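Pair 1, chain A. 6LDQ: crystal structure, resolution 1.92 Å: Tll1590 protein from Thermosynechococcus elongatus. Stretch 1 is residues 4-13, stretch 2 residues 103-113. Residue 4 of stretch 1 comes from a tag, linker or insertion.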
# COMPACT_ATOMS: atom_id res chain seq x y z
N MET A 4 7.21 -1.24 17.14
CA MET A 4 8.47 -0.82 16.49
C MET A 4 8.59 0.67 16.14
O MET A 4 9.31 1.37 16.86
CB MET A 4 8.74 -1.68 15.25
CG MET A 4 9.44 -2.98 15.53
SD MET A 4 10.99 -2.76 16.38
CE MET A 4 11.50 -4.43 16.75
N ARG A 5 8.00 1.10 15.01
CA ARG A 5 8.17 2.47 14.45
C ARG A 5 6.81 3.04 14.04
O ARG A 5 6.09 2.30 13.38
CB ARG A 5 9.26 2.48 13.40
CG ARG A 5 10.63 2.70 13.99
CD ARG A 5 11.57 1.86 13.21
NE ARG A 5 12.46 2.66 12.44
CZ ARG A 5 13.64 2.25 12.05
NH1 ARG A 5 14.42 3.05 11.36
NH2 ARG A 5 14.03 1.03 12.34
N GLN A 6 6.63 4.34 14.29
CA GLN A 6 5.25 4.89 14.37
C GLN A 6 4.44 5.16 13.12
O GLN A 6 3.85 4.18 12.65
CB GLN A 6 4.84 5.62 15.64
CG GLN A 6 5.36 7.03 15.90
CD GLN A 6 4.82 7.47 17.24
OE1 GLN A 6 4.32 6.67 17.99
NE2 GLN A 6 4.90 8.75 17.57
N PRO A 7 4.43 6.37 12.55
CA PRO A 7 3.39 6.71 11.63
C PRO A 7 3.56 5.84 10.39
O PRO A 7 4.57 5.93 9.82
CB PRO A 7 3.59 8.22 11.44
CG PRO A 7 5.06 8.40 11.64
CD PRO A 7 5.54 7.27 12.52
N ILE A 8 2.60 4.97 10.12
CA ILE A 8 2.69 4.14 8.89
C ILE A 8 1.56 4.56 7.95
O ILE A 8 0.56 4.96 8.41
CB ILE A 8 2.63 2.63 9.17
CG1 ILE A 8 1.26 2.18 9.65
CG2 ILE A 8 3.76 2.14 10.05
CD1 ILE A 8 1.19 0.72 9.80
N ALA A 9 1.83 4.48 6.66
CA ALA A 9 0.87 4.83 5.63
C ALA A 9 0.56 3.58 4.83
O ALA A 9 1.48 2.88 4.39
CB ALA A 9 1.40 5.93 4.72
N LEU A 10 -0.73 3.29 4.68
CA LEU A 10 -1.21 2.32 3.71
C LEU A 10 -1.78 3.10 2.53
O LEU A 10 -2.42 4.14 2.72
CB LEU A 10 -2.28 1.39 4.31
CG LEU A 10 -1.87 0.17 5.16
CD1 LEU A 10 -0.81 0.47 6.19
CD2 LEU A 10 -3.10 -0.48 5.79
N ILE A 11 -1.51 2.63 1.32
CA ILE A 11 -1.96 3.33 0.13
C ILE A 11 -2.74 2.37 -0.75
O ILE A 11 -2.23 1.29 -1.09
CB ILE A 11 -0.78 3.93 -0.67
CG1 ILE A 11 -0.12 5.05 0.12
CG2 ILE A 11 -1.27 4.48 -2.01
CD1 ILE A 11 1.20 5.46 -0.45
N SER A 12 -3.96 2.77 -1.12
CA SER A 12 -4.86 2.08 -2.04
C SER A 12 -5.53 3.16 -2.90
O SER A 12 -6.66 3.58 -2.66
CB SER A 12 -5.90 1.25 -1.29
OG SER A 12 -6.71 0.53 -2.19
N VAL A 13 -4.80 3.60 -3.94
CA VAL A 13 -5.33 4.57 -4.90
C VAL A 13 -6.79 4.27 -5.21
O VAL A 13 -7.66 5.12 -5.02
CB VAL A 13 -4.50 4.58 -6.20
CG1 VAL A 13 -5.03 5.67 -7.15
CG2 VAL A 13 -3.02 4.75 -5.90
N LYS A 103 5.28 15.97 6.21
CA LYS A 103 5.10 16.24 7.64
C LYS A 103 5.23 14.98 8.49
O LYS A 103 5.92 14.98 9.52
CB LYS A 103 3.73 16.88 7.86
CG LYS A 103 3.53 17.59 9.18
CD LYS A 103 2.07 18.04 9.27
CE LYS A 103 1.78 18.76 10.57
NZ LYS A 103 0.32 18.80 10.86
N TYR A 104 4.56 13.89 8.09
CA TYR A 104 4.50 12.71 8.95
C TYR A 104 5.71 11.81 8.81
O TYR A 104 5.98 11.02 9.72
CB TYR A 104 3.21 11.93 8.69
CG TYR A 104 2.00 12.70 9.15
CD1 TYR A 104 1.57 12.64 10.47
CD2 TYR A 104 1.34 13.54 8.29
CE1 TYR A 104 0.48 13.38 10.90
CE2 TYR A 104 0.25 14.28 8.70
CZ TYR A 104 -0.17 14.20 10.01
OH TYR A 104 -1.26 14.94 10.39
N GLY A 105 6.44 11.91 7.70
CA GLY A 105 7.68 11.16 7.55
C GLY A 105 7.57 9.66 7.70
O GLY A 105 8.52 9.04 8.19
N TYR A 106 6.44 9.07 7.31
CA TYR A 106 6.16 7.63 7.43
C TYR A 106 7.37 6.73 7.21
O TYR A 106 7.87 6.61 6.08
CB TYR A 106 5.07 7.23 6.43
CG TYR A 106 3.81 8.07 6.53
CD1 TYR A 106 2.94 7.94 7.60
CD2 TYR A 106 3.52 9.02 5.57
CE1 TYR A 106 1.79 8.71 7.70
CE2 TYR A 106 2.37 9.80 5.65
CZ TYR A 106 1.51 9.65 6.71
OH TYR A 106 0.38 10.44 6.79
N PRO A 107 7.86 6.05 8.27
CA PRO A 107 8.98 5.10 8.09
C PRO A 107 8.60 3.84 7.36
O PRO A 107 9.49 3.09 6.93
CB PRO A 107 9.41 4.78 9.54
CG PRO A 107 8.22 5.15 10.40
CD PRO A 107 7.63 6.35 9.70
N LEU A 108 7.32 3.53 7.27
CA LEU A 108 6.85 2.36 6.54
C LEU A 108 5.67 2.81 5.71
O LEU A 108 4.81 3.57 6.17
CB LEU A 108 6.44 1.22 7.49
CG LEU A 108 5.98 -0.13 6.94
CD1 LEU A 108 6.43 -1.24 7.92
CD2 LEU A 108 4.46 -0.16 6.80
N ILE A 109 5.65 2.36 4.46
CA ILE A 109 4.55 2.62 3.56
C ILE A 109 4.17 1.29 2.94
O ILE A 109 5.04 0.60 2.38
CB ILE A 109 4.91 3.64 2.47
CG1 ILE A 109 5.37 4.97 3.10
CG2 ILE A 109 3.72 3.86 1.57
CD1 ILE A 109 5.45 6.13 2.08
N HIS A 110 2.89 0.92 3.02
CA HIS A 110 2.40 -0.37 2.54
C HIS A 110 1.39 -0.10 1.43
O HIS A 110 0.30 0.40 1.69
CB HIS A 110 1.79 -1.19 3.69
CG HIS A 110 1.30 -2.55 3.29
ND1 HIS A 110 0.77 -3.44 4.19
CD2 HIS A 110 1.26 -3.17 2.08
CE1 HIS A 110 0.42 -4.56 3.56
NE2 HIS A 110 0.72 -4.42 2.28
N THR A 111 1.77 -0.45 0.20
CA THR A 111 1.01 -0.17 -1.01
C THR A 111 0.17 -1.37 -1.41
O THR A 111 0.53 -2.52 -1.15
CB THR A 111 1.97 0.22 -2.13
OG1 THR A 111 3.01 -0.76 -2.24
CG2 THR A 111 2.62 1.54 -1.80
N ASN A 112 -0.99 -1.10 -2.03
CA ASN A 112 -1.96 -2.13 -2.36
C ASN A 112 -2.28 -2.10 -3.85
O ASN A 112 -2.73 -1.08 -4.36
CB ASN A 112 -3.27 -1.95 -1.60
CG ASN A 112 -4.17 -3.16 -1.73
OD1 ASN A 112 -3.81 -4.27 -1.32
ND2 ASN A 112 -5.35 -2.96 -2.29
N TYR A 113 -2.12 -3.26 -4.51
CA TYR A 113 -2.29 -3.39 -5.96
C TYR A 113 -1.22 -2.63 -6.74
O TYR A 113 -0.69 -1.61 -6.29
CB TYR A 113 -3.69 -2.94 -6.40
CG TYR A 113 -4.07 -3.39 -7.80
CD1 TYR A 113 -3.96 -4.72 -8.18
CD2 TYR A 113 -4.54 -2.47 -8.73
CE1 TYR A 113 -4.32 -5.13 -9.46
CE2 TYR A 113 -4.88 -2.86 -10.01
CZ TYR A 113 -4.77 -4.20 -10.37
OH TYR A 113 -5.13 -4.58 -11.63

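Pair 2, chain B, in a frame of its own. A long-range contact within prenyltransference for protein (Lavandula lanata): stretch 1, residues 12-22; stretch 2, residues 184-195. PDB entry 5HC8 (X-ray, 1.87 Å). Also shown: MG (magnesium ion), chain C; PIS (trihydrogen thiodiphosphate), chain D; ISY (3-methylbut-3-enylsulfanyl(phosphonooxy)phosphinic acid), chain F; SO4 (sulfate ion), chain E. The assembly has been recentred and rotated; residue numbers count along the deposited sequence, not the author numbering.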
# COMPACT_ATOMS: atom_id res chain seq x y z
N THR B 12 -18.69 -1.67 11.64
CA THR B 12 -18.27 -3.02 11.30
C THR B 12 -17.72 -2.97 9.87
O THR B 12 -18.44 -2.59 8.97
CB THR B 12 -19.45 -3.99 11.28
OG1 THR B 12 -19.94 -4.16 12.60
CG2 THR B 12 -19.01 -5.35 10.77
N PRO B 13 -16.46 -3.36 9.66
CA PRO B 13 -15.88 -3.31 8.31
C PRO B 13 -16.66 -4.20 7.31
O PRO B 13 -16.98 -5.34 7.62
CB PRO B 13 -14.45 -3.82 8.52
CG PRO B 13 -14.39 -4.40 9.89
CD PRO B 13 -15.53 -3.82 10.69
N ASN B 14 -16.84 -3.75 6.09
CA ASN B 14 -17.35 -4.61 5.07
C ASN B 14 -16.32 -5.70 4.70
O ASN B 14 -16.67 -6.89 4.56
CB ASN B 14 -17.73 -3.84 3.81
CG ASN B 14 -18.93 -2.95 4.02
OD1 ASN B 14 -19.83 -3.29 4.75
ND2 ASN B 14 -18.90 -1.79 3.44
N HIS B 15 -15.09 -5.27 4.45
CA HIS B 15 -14.04 -6.20 3.96
C HIS B 15 -12.90 -6.18 4.94
O HIS B 15 -12.33 -5.10 5.23
CB HIS B 15 -13.59 -5.73 2.57
CG HIS B 15 -12.51 -6.54 1.93
ND1 HIS B 15 -11.98 -6.19 0.68
CD2 HIS B 15 -11.83 -7.63 2.33
CE1 HIS B 15 -11.03 -7.06 0.36
NE2 HIS B 15 -10.95 -7.96 1.33
N VAL B 16 -12.57 -7.37 5.47
CA VAL B 16 -11.37 -7.55 6.32
C VAL B 16 -10.39 -8.46 5.60
O VAL B 16 -10.84 -9.54 5.10
CB VAL B 16 -11.72 -8.12 7.74
CG1 VAL B 16 -10.44 -8.37 8.59
CG2 VAL B 16 -12.64 -7.15 8.47
N ALA B 17 -9.10 -8.08 5.54
CA ALA B 17 -8.09 -8.91 4.93
C ALA B 17 -7.02 -9.22 5.90
O ALA B 17 -6.61 -8.37 6.66
CB ALA B 17 -7.47 -8.26 3.67
N ILE B 18 -6.49 -10.43 5.79
CA ILE B 18 -5.47 -10.91 6.68
C ILE B 18 -4.21 -11.42 6.00
O ILE B 18 -4.28 -12.26 5.11
CB ILE B 18 -6.00 -12.08 7.55
CG1 ILE B 18 -7.24 -11.62 8.35
CG2 ILE B 18 -4.92 -12.54 8.51
CD1 ILE B 18 -7.86 -12.69 9.24
N ILE B 19 -3.08 -10.87 6.39
CA ILE B 19 -1.76 -11.39 6.00
C ILE B 19 -1.21 -12.32 7.07
O ILE B 19 -0.86 -11.90 8.16
CB ILE B 19 -0.76 -10.23 5.75
CG1 ILE B 19 -1.26 -9.33 4.62
CG2 ILE B 19 0.64 -10.69 5.45
CD1 ILE B 19 -0.37 -8.13 4.37
N ILE B 20 -1.10 -13.61 6.73
CA ILE B 20 -0.58 -14.63 7.64
C ILE B 20 0.93 -14.69 7.54
O ILE B 20 1.52 -14.54 6.45
CB ILE B 20 -1.27 -16.04 7.39
CG1 ILE B 20 -0.93 -16.60 6.02
CG2 ILE B 20 -2.81 -15.92 7.48
CD1 ILE B 20 -1.70 -17.84 5.66
N ASP B 21 1.56 -14.84 8.70
CA ASP B 21 3.00 -14.78 8.78
C ASP B 21 3.45 -15.35 10.11
O ASP B 21 2.65 -15.44 11.06
CB ASP B 21 3.45 -13.32 8.58
CG ASP B 21 4.90 -13.19 8.08
OD1 ASP B 21 5.31 -14.15 7.42
OD2 ASP B 21 5.61 -12.20 8.43
N GLY B 22 4.74 -15.65 10.23
CA GLY B 22 5.34 -15.99 11.52
C GLY B 22 5.32 -17.50 11.77
O GLY B 22 5.61 -17.95 12.87
N LYS B 184 -18.08 -6.54 -4.70
CA LYS B 184 -18.36 -5.11 -4.67
C LYS B 184 -17.63 -4.38 -3.51
O LYS B 184 -17.71 -3.17 -3.38
CB LYS B 184 -19.87 -4.85 -4.52
CG LYS B 184 -20.37 -5.17 -3.12
CD LYS B 184 -21.52 -4.27 -2.67
CE LYS B 184 -22.66 -4.34 -3.64
NZ LYS B 184 -22.93 -5.78 -3.89
N PHE B 185 -16.91 -5.10 -2.69
CA PHE B 185 -16.03 -4.51 -1.64
C PHE B 185 -14.53 -4.80 -1.87
O PHE B 185 -13.90 -5.30 -0.98
CB PHE B 185 -16.43 -5.09 -0.34
CG PHE B 185 -17.92 -4.91 -0.04
CD1 PHE B 185 -18.43 -3.64 0.23
CD2 PHE B 185 -18.76 -5.99 -0.02
CE1 PHE B 185 -19.79 -3.46 0.56
CE2 PHE B 185 -20.13 -5.81 0.29
CZ PHE B 185 -20.63 -4.56 0.57
N PRO B 186 -13.97 -4.35 -3.01
CA PRO B 186 -12.56 -4.78 -3.32
C PRO B 186 -11.52 -4.21 -2.37
O PRO B 186 -10.51 -4.85 -2.08
CB PRO B 186 -12.33 -4.26 -4.74
CG PRO B 186 -13.22 -3.06 -4.87
CD PRO B 186 -14.48 -3.46 -4.05
N SER B 187 -11.81 -3.04 -1.85
CA SER B 187 -10.88 -2.39 -0.96
C SER B 187 -11.14 -2.80 0.51
O SER B 187 -12.19 -2.47 1.08
CB SER B 187 -11.04 -0.89 -1.21
OG SER B 187 -10.42 -0.26 -0.10
N PRO B 188 -10.17 -3.45 1.16
CA PRO B 188 -10.39 -3.72 2.57
C PRO B 188 -10.57 -2.47 3.36
O PRO B 188 -9.92 -1.47 3.10
CB PRO B 188 -9.13 -4.49 3.03
CG PRO B 188 -8.29 -4.64 1.84
CD PRO B 188 -8.85 -3.90 0.68
N ASP B 189 -11.47 -2.55 4.36
CA ASP B 189 -11.59 -1.52 5.37
C ASP B 189 -10.47 -1.68 6.41
O ASP B 189 -10.00 -0.68 7.01
CB ASP B 189 -12.97 -1.67 6.03
CG ASP B 189 -14.07 -1.41 5.04
OD1 ASP B 189 -14.15 -0.26 4.59
OD2 ASP B 189 -14.71 -2.37 4.63
N LEU B 190 -10.09 -2.92 6.65
CA LEU B 190 -9.14 -3.26 7.71
C LEU B 190 -8.20 -4.36 7.18
O LEU B 190 -8.68 -5.33 6.63
CB LEU B 190 -9.88 -3.80 8.94
CG LEU B 190 -9.06 -4.37 10.08
CD1 LEU B 190 -8.20 -3.31 10.68
CD2 LEU B 190 -9.92 -5.08 11.19
N LEU B 191 -6.90 -4.18 7.36
CA LEU B 191 -5.90 -5.13 6.91
C LEU B 191 -5.17 -5.51 8.18
O LEU B 191 -4.63 -4.64 8.87
CB LEU B 191 -4.92 -4.51 5.94
CG LEU B 191 -3.71 -5.41 5.58
CD1 LEU B 191 -4.19 -6.56 4.75
CD2 LEU B 191 -2.78 -4.56 4.70
N ILE B 192 -5.16 -6.80 8.45
CA ILE B 192 -4.47 -7.35 9.57
C ILE B 192 -3.20 -8.08 9.13
O ILE B 192 -3.25 -8.94 8.30
CB ILE B 192 -5.38 -8.35 10.29
CG1 ILE B 192 -6.63 -7.65 10.84
CG2 ILE B 192 -4.65 -9.00 11.44
CD1 ILE B 192 -7.71 -8.64 11.35
N ARG B 193 -2.09 -7.81 9.80
CA ARG B 193 -0.90 -8.60 9.58
C ARG B 193 -0.31 -9.10 10.86
O ARG B 193 0.02 -8.34 11.73
CB ARG B 193 0.16 -7.84 8.77
CG ARG B 193 1.44 -8.66 8.54
CD ARG B 193 2.40 -8.02 7.55
NE ARG B 193 3.56 -8.89 7.47
CZ ARG B 193 4.29 -9.11 6.38
NH1 ARG B 193 4.08 -8.46 5.25
NH2 ARG B 193 5.27 -9.98 6.44
N ALA B 194 -0.20 -10.43 10.92
CA ALA B 194 0.33 -11.15 12.04
C ALA B 194 1.84 -11.17 11.96
O ALA B 194 2.42 -10.97 10.89
CB ALA B 194 -0.18 -12.56 12.02
N ALA B 195 2.46 -11.38 13.12
CA ALA B 195 3.89 -11.67 13.27
C ALA B 195 4.85 -10.44 13.31
O ALA B 195 6.06 -10.59 13.24
CB ALA B 195 4.36 -12.72 12.21
MG MG C . 7.24 -14.65 6.71
P1 PIS D . 8.13 -16.86 8.86
O1 PIS D . 7.32 -17.98 8.04
P2 PIS D . 6.07 -17.83 7.07
S1 PIS D . 6.52 -16.55 6.12
O2 PIS D . 7.58 -15.43 8.66
O3 PIS D . 8.12 -17.25 10.34
O4 PIS D . 4.94 -17.49 7.98
O5 PIS D . 9.55 -16.87 8.21
O6 PIS D . 5.98 -19.21 6.27
P1 ISY F . 8.10 -11.20 3.73
O2 ISY F . 7.05 -12.24 2.97
P3 ISY F . 6.23 -13.43 3.59
O4 ISY F . 7.77 -11.06 5.27
O5 ISY F . 8.19 -9.80 3.05
O6 ISY F . 9.46 -11.86 3.57
O7 ISY F . 7.00 -14.10 4.67
O8 ISY F . 5.70 -14.34 2.39
S9 ISY F . 4.60 -12.48 4.58
C10 ISY F . 3.49 -12.24 3.21
C11 ISY F . 2.39 -13.23 3.54
C12 ISY F . 1.85 -14.18 2.51
C13 ISY F . 0.78 -15.09 2.89
C14 ISY F . 2.50 -14.34 1.18
S SO4 E . -19.59 -9.64 -2.59
O1 SO4 E . -18.24 -9.80 -1.90
O2 SO4 E . -19.74 -8.58 -3.67
O3 SO4 E . -20.01 -10.93 -3.26
O4 SO4 E . -20.54 -9.35 -1.47
O HOH W 1 -16.31 -0.02 2.81
O HOH W 2 4.65 -10.10 9.94
O HOH W 3 7.89 -12.77 7.21
O HOH W 4 9.33 -15.25 6.19

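The two pairs differ most sharply at the N-terminal end of the paired region, where P7(A) of pair 1 falls on H15(B) of pair 2 (CA atoms 0.7 Å apart after superposition) and P107(A) falls on D189(B) (0.8 Å). In pair 2 these positions are tied by hydrogen bonds: H15(B) N donates to D189(B) OD2 at 2.9 Å with an angle of 169°, and D189(B) N donates back to H15(B) O at 2.8 Å. In pair 1 both residues are prolines, whose ring nitrogens carry no hydrogen, so neither bond can form. The rings pack instead, with P7(A) CD 3.6 Å from P107(A) CD. The carbonyl pays for this: P7(A) O is buried with no polar partner in the model, and its near neighbours are carbons, P107(A) CD at 3.1 Å and Y106(A) CA at 3.3 Å.

Beyond this point the backbones agree closely. Fourteen central residues superpose with an RMSD of 0.6 Å, and each pair consists of two adjacent parallel strands, their directions 11° apart in pair 1 and 19° in pair 2; the axes approach to 4.6 Å in both. The register is also shared. A9(A), paired with I109(A), matches A17(B), paired with L191(B). Around this alanine the ladder repeats bond for bond: A9(A) N to L108(A) O is 3.2 Å and A17(B) N to L190(B) O is 3.0 Å, while H110(A) N to A9(A) O and I192(B) N to A17(B) O are both 2.8 Å. One step on, N112(A) N reaches I11(A) O at 2.9 Å, but its 127° angle makes the bond weak; the equivalent A194(B) N to I19(B) O bond is longer, at 3.2 Å, yet straighter, at 167°.

The small alanine leaves room on its face of the sheet, which the two pairs fill differently. In pair 1, Y106(A) lays its ring face against A9(A) CB, which lies 3.7 Å from the ring centroid and 11° off the normal. P188(B) occupies the same backbone position, its CA within 0.1 Å, and has its CG 4.1 Å from A17(B) CB. Pair 2 has an aromatic contact here as well, but with the ring on the other stretch: P188(B) CB sits 4.0 Å from the centroid of the H15(B) ring, 5° off its normal. Further along this face, I11(A) CD1 meets I109(A) CG2 at 3.6 Å, and I19(B) CG1 meets L191(B) CD1 at 4.0 Å.

On the opposite face, I8(A) and V16(B) coincide to 0.3 Å in side-chain centre, as do L108(A) and L190(B). H110(A) and I192(B) then diverge: V16(B) CG1 touches I192(B) CD1 at 3.9 Å, whereas both ring nitrogens of H110(A) are hydrogen-bonded elsewhere in the structure.

T111(A) and R193(B) share a CA position to 0.2 Å, but the longer arginine forms a salt bridge, R193(B) NH2 to D21(B) OD2 at 3.0 Å, while D21(B) OD1 binds magnesium at 2.1 Å.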